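Local coordinates for catechol 1,2-dioxygenase (Pseudomonas putida, PDB 2AZQ), which catalyses the intradiol cleavage of catechol by dioxygen to cis,cis-muconate with the help of a ferric ion, at the interface of chains A and B. Sequence-based numbering; all coordinates share one arbitrary frame. Chains: chain A/B, catechol 1,2-dioxygenase.

Contact 1 and contact 2 are patches of one two-fold symmetric interface, so each occurs twice with the chains exchanged; the centres of their C-alpha atoms are about 22 Å apart. Helix 52-68 is common to both: chain B supplies it in contact 1 and chain A in contact 2, so B:Phe55 and A:Phe55 are the same residue in the two chains. Helices 71-77 and 80-94 change chains the opposite way. Helix 52-68 of each subunit thus packs on the 71-94 region of its partner. Contact 1 adds the C-terminal loop, contact 2 the helices 9-19 and 28-49, which probably ties a long helical stretch of each chain into the pairing.

Contact 1: the interface of chains A and B. Residues chain A 72, 81, 84, 304-305; chain B 55-56, 59.
Helix 52-68 of chain B packs against helices 71-77 and 80-94 of chain A and the C-terminal loop carrying A:Arg304 and A:Pro305. Centrally lies the indole of B:Trp56, a broad flat group suited to being covered on both faces. B:Phe55 of its own helix lies over one face. Across the other runs A:Arg304, extended with CG anti to the backbone N (chi1 175°), a long chain that covers the indole with both methylenes and flat cation. Its guanidinium lies nearly parallel to the indole, 7° between planes, with NH2 3.4 Å from the centroid of the six-membered ring of B:Trp56 in a cation-pi contact. CD of A:Arg304 covers the five-membered ring. A:Glu81, also extended, brings its CG to the indole edge, 3.5 Å from CZ2 of B:Trp56. Its OE1 accepts a bent hydrogen bond (139° at H) from A:Arg304 NH2 at 3.2 Å, in the guanidinium plane but above the carboxylate plane; this salt bridge within chain A helps fix the guanidinium's rotation. A:Leu84 puts CD1 over the face of B:Phe55, 3.7 Å from its CD2. CA of A:Gly72, which has no side chain to keep the helices apart, lies 3.8 Å from CG1 of B:Val59. An alanine at A:Arg304 would remove the stacked guanidinium and its salt bridge, and would probably leave the indole less firmly covered and A:Glu81 less well placed. The patch joins one subunit's C-terminal loop to the other's helical region, probably helping hold the dimer together.

Contact 2: the interface of chains A and B. Residues chain A 14, 18, 34, 38, 41, 55; chain B 75, 77-80.
One face of the A:Phe14 ring is covered by CG2 of A:Val18, one turn along helix 9-19, while its in-plane edge points at the carbonyl oxygen of B:Gly79, with CE2 of A:Phe14 3.4 Å from that O. The second ring, A:Phe55 on helix 52-68, turns its CZ tip toward the CG2 methyl of B:Ile80, the two side chains crossing obliquely. In this intradiol ring-cleavage dioxygenase, helices 9-19, 28-49 and 52-68 of chain A pack against the short turn between helices 71-77 and 80-94 of chain B and against the start of helix 80-94. B:Gly79 in that turn has a positive phi of 79°, which suits a residue lacking a side chain, and its CA lies 3.7 Å from CZ of A:Phe14. B:Leu78 and B:Ile80 flank it. CG1 of A:Val18, anti to the backbone N (chi1 172°), packs against the backbone of B:Leu78, 3.4 Å from its CA. Farther out, CD1 of B:Leu78 meets CG2 of A:Ile34 at 4.1 Å, the two branched chains crossing at about a right angle. A:Leu38 packs against both B:Leu78 of the turn and B:Ile80, the first residue of helix 80-94: its CD2 lies 3.8 Å from CG1 of B:Ile80 and 4.0 Å from CB of B:Leu78. The outer methyl CD1 of B:Ile80 meets CG2 of A:Thr41 at 3.9 Å, so the threonine uses its methyl, anti to the backbone N, across the interface.

Contact 1: the interface of chains A and B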
loop_
_atom_site.group_PDB
_atom_site.type_symbol
_atom_site.label_atom_id
_atom_site.label_comp_id
_atom_site.label_asym_id
_atom_site.label_seq_id
_atom_site.Cartn_x
_atom_site.Cartn_y
_atom_site.Cartn_z
ATOM N N GLY A 72 -1.962 5.394 -6.957
ATOM C CA GLY A 72 -2.430 5.486 -8.319
ATOM C C GLY A 72 -1.265 5.928 -9.190
ATOM O O GLY A 72 -1.145 5.527 -10.344
ATOM N N GLU A 81 -1.740 0.891 -15.336
ATOM C CA GLU A 81 -2.908 1.590 -15.836
ATOM C C GLU A 81 -3.011 1.425 -17.364
ATOM O O GLU A 81 -4.102 1.155 -17.904
ATOM C CB GLU A 81 -2.861 3.069 -15.438
ATOM C CG GLU A 81 -4.216 3.686 -15.434
ATOM C CD GLU A 81 -4.240 5.047 -14.801
ATOM O OE1 GLU A 81 -5.290 5.725 -14.890
ATOM O OE2 GLU A 81 -3.217 5.442 -14.202
ATOM N N LEU A 84 -4.449 -1.914 -18.317
ATOM C CA LEU A 84 -5.887 -2.078 -18.223
ATOM C C LEU A 84 -6.569 -1.595 -19.496
ATOM O O LEU A 84 -7.481 -2.260 -19.983
ATOM C CB LEU A 84 -6.469 -1.345 -17.009
ATOM C CG LEU A 84 -6.123 -1.913 -15.643
ATOM C CD1 LEU A 84 -6.554 -0.943 -14.557
ATOM C CD2 LEU A 84 -6.790 -3.306 -15.486
ATOM N N ARG A 304 -14.197 4.350 -9.888
ATOM C CA ARG A 304 -12.933 4.751 -9.325
ATOM C C ARG A 304 -13.186 5.972 -8.420
ATOM O O ARG A 304 -13.911 6.897 -8.797
ATOM C CB ARG A 304 -11.951 5.107 -10.441
ATOM C CG ARG A 304 -10.626 5.646 -9.938
ATOM C CD ARG A 304 -9.590 5.845 -11.035
ATOM N NE ARG A 304 -8.346 6.298 -10.431
ATOM C CZ ARG A 304 -7.196 6.446 -11.070
ATOM N NH1 ARG A 304 -6.119 6.865 -10.416
ATOM N NH2 ARG A 304 -7.121 6.177 -12.356
ATOM N N PRO A 305 -12.673 5.941 -7.179
ATOM C CA PRO A 305 -12.812 7.026 -6.203
ATOM C C PRO A 305 -12.065 8.284 -6.698
ATOM O O PRO A 305 -10.970 8.190 -7.257
ATOM C CB PRO A 305 -12.179 6.424 -4.954
ATOM C CG PRO A 305 -12.458 4.940 -5.125
ATOM C CD PRO A 305 -11.987 4.799 -6.556
ATOM N N PHE B 55 -10.326 -3.133 -9.249
ATOM C CA PHE B 55 -8.938 -2.725 -9.329
ATOM C C PHE B 55 -8.687 -1.390 -8.677
ATOM O O PHE B 55 -7.709 -1.250 -7.931
ATOM C CB PHE B 55 -8.469 -2.633 -10.772
ATOM C CG PHE B 55 -7.051 -2.242 -10.886
ATOM C CD1 PHE B 55 -6.063 -3.194 -10.873
ATOM C CD2 PHE B 55 -6.686 -0.900 -10.899
ATOM C CE1 PHE B 55 -4.727 -2.829 -10.869
ATOM C CE2 PHE B 55 -5.351 -0.526 -10.891
ATOM C CZ PHE B 55 -4.373 -1.505 -10.875
ATOM N N TRP B 56 -9.551 -0.409 -8.963
ATOM C CA TRP B 56 -9.364 0.928 -8.391
ATOM C C TRP B 56 -9.788 1.099 -6.923
ATOM O O TRP B 56 -9.317 2.020 -6.246
ATOM C CB TRP B 56 -9.973 2.006 -9.305
ATOM C CG TRP B 56 -9.237 2.093 -10.663
ATOM C CD1 TRP B 56 -9.693 1.662 -11.877
ATOM C CD2 TRP B 56 -7.888 2.563 -10.895
ATOM N NE1 TRP B 56 -8.721 1.832 -12.842
ATOM C CE2 TRP B 56 -7.608 2.382 -12.265
ATOM C CE3 TRP B 56 -6.894 3.117 -10.072
ATOM C CZ2 TRP B 56 -6.382 2.736 -12.831
ATOM C CZ3 TRP B 56 -5.667 3.468 -10.645
ATOM C CH2 TRP B 56 -5.427 3.276 -12.008
ATOM N N VAL B 59 -6.548 -0.108 -5.279
ATOM C CA VAL B 59 -5.536 0.933 -5.277
ATOM C C VAL B 59 -5.876 1.965 -4.177
ATOM O O VAL B 59 -4.993 2.402 -3.422
ATOM C CB VAL B 59 -5.447 1.630 -6.662
ATOM C CG1 VAL B 59 -4.547 2.860 -6.569
ATOM C CG2 VAL B 59 -4.914 0.639 -7.719
#

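Contact 2: the interface of chains A and B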
loop_
_atom_site.group_PDB
_atom_site.type_symbol
_atom_site.label_atom_id
_atom_site.label_comp_id
_atom_site.label_asym_id
_atom_site.label_seq_id
_atom_site.Cartn_x
_atom_site.Cartn_y
_atom_site.Cartn_z
ATOM N N PHE A 14 -3.729 -23.634 5.385
ATOM C CA PHE A 14 -3.578 -22.413 6.160
ATOM C C PHE A 14 -4.085 -21.157 5.405
ATOM O O PHE A 14 -4.788 -20.310 5.970
ATOM C CB PHE A 14 -2.111 -22.267 6.578
ATOM C CG PHE A 14 -1.782 -20.944 7.209
ATOM C CD1 PHE A 14 -2.529 -20.449 8.267
ATOM C CD2 PHE A 14 -0.702 -20.189 6.746
ATOM C CE1 PHE A 14 -2.203 -19.230 8.845
ATOM C CE2 PHE A 14 -0.377 -18.968 7.332
ATOM C CZ PHE A 14 -1.124 -18.492 8.373
ATOM N N VAL A 18 -7.162 -18.401 6.183
ATOM C CA VAL A 18 -6.887 -16.978 6.243
ATOM C C VAL A 18 -7.853 -16.227 5.359
ATOM O O VAL A 18 -8.372 -15.176 5.738
ATOM C CB VAL A 18 -5.495 -16.634 5.756
ATOM C CG1 VAL A 18 -5.350 -15.106 5.664
ATOM C CG2 VAL A 18 -4.466 -17.194 6.703
ATOM N N ILE A 34 -8.321 -13.243 -2.174
ATOM C CA ILE A 34 -7.282 -13.301 -1.147
ATOM C C ILE A 34 -6.649 -14.693 -1.098
ATOM O O ILE A 34 -5.496 -14.809 -0.731
ATOM C CB ILE A 34 -7.807 -12.984 0.302
ATOM C CG1 ILE A 34 -8.438 -11.601 0.364
ATOM C CG2 ILE A 34 -6.649 -13.007 1.294
ATOM C CD1 ILE A 34 -7.458 -10.502 0.094
ATOM N N LEU A 38 -2.617 -14.659 -1.781
ATOM C CA LEU A 38 -1.706 -15.306 -0.830
ATOM C C LEU A 38 -0.827 -16.428 -1.419
ATOM O O LEU A 38 0.342 -16.521 -1.075
ATOM C CB LEU A 38 -2.478 -15.838 0.386
ATOM C CG LEU A 38 -3.045 -14.817 1.382
ATOM C CD1 LEU A 38 -4.005 -15.544 2.341
ATOM C CD2 LEU A 38 -1.913 -14.098 2.125
ATOM N N THR A 41 1.739 -14.570 -3.701
ATOM C CA THR A 41 2.726 -13.845 -2.916
ATOM C C THR A 41 3.753 -14.811 -2.333
ATOM O O THR A 41 4.961 -14.563 -2.377
ATOM C CB THR A 41 2.044 -13.024 -1.804
ATOM O OG1 THR A 41 1.337 -11.940 -2.407
ATOM C CG2 THR A 41 3.069 -12.447 -0.834
ATOM N N PHE A 55 11.382 -8.174 2.372
ATOM C CA PHE A 55 9.963 -8.249 2.654
ATOM C C PHE A 55 9.480 -7.106 3.509
ATOM O O PHE A 55 8.434 -6.517 3.206
ATOM C CB PHE A 55 9.606 -9.544 3.365
ATOM C CG PHE A 55 8.163 -9.661 3.647
ATOM C CD1 PHE A 55 7.314 -10.212 2.719
ATOM C CD2 PHE A 55 7.622 -9.117 4.807
ATOM C CE1 PHE A 55 5.946 -10.225 2.929
ATOM C CE2 PHE A 55 6.252 -9.122 5.022
ATOM C CZ PHE A 55 5.417 -9.682 4.071
ATOM N N ALA B 75 -0.333 -7.675 6.948
ATOM C CA ALA B 75 0.483 -8.853 6.602
ATOM C C ALA B 75 0.294 -9.850 7.745
ATOM O O ALA B 75 0.257 -11.063 7.555
ATOM C CB ALA B 75 1.992 -8.466 6.446
ATOM N N GLY B 77 -2.457 -10.032 9.734
ATOM C CA GLY B 77 -3.791 -10.582 9.705
ATOM C C GLY B 77 -3.995 -11.586 8.592
ATOM O O GLY B 77 -4.817 -12.500 8.726
ATOM N N LEU B 78 -3.267 -11.435 7.488
ATOM C CA LEU B 78 -3.428 -12.378 6.394
ATOM C C LEU B 78 -2.538 -13.614 6.568
ATOM O O LEU B 78 -2.486 -14.497 5.705
ATOM C CB LEU B 78 -3.193 -11.692 5.044
ATOM C CG LEU B 78 -4.110 -10.494 4.786
ATOM C CD1 LEU B 78 -4.279 -10.338 3.305
ATOM C CD2 LEU B 78 -5.480 -10.689 5.378
ATOM N N GLY B 79 -1.857 -13.682 7.706
ATOM C CA GLY B 79 -1.039 -14.839 7.990
ATOM C C GLY B 79 0.286 -14.842 7.287
ATOM O O GLY B 79 1.021 -15.838 7.349
ATOM N N ILE B 80 0.589 -13.729 6.621
ATOM C CA ILE B 80 1.849 -13.550 5.900
ATOM C C ILE B 80 3.038 -13.525 6.887
ATOM O O ILE B 80 4.097 -14.090 6.632
ATOM C CB ILE B 80 1.785 -12.230 5.040
ATOM C CG1 ILE B 80 1.164 -12.492 3.663
ATOM C CG2 ILE B 80 3.161 -11.619 4.910
ATOM C CD1 ILE B 80 2.033 -13.393 2.792
#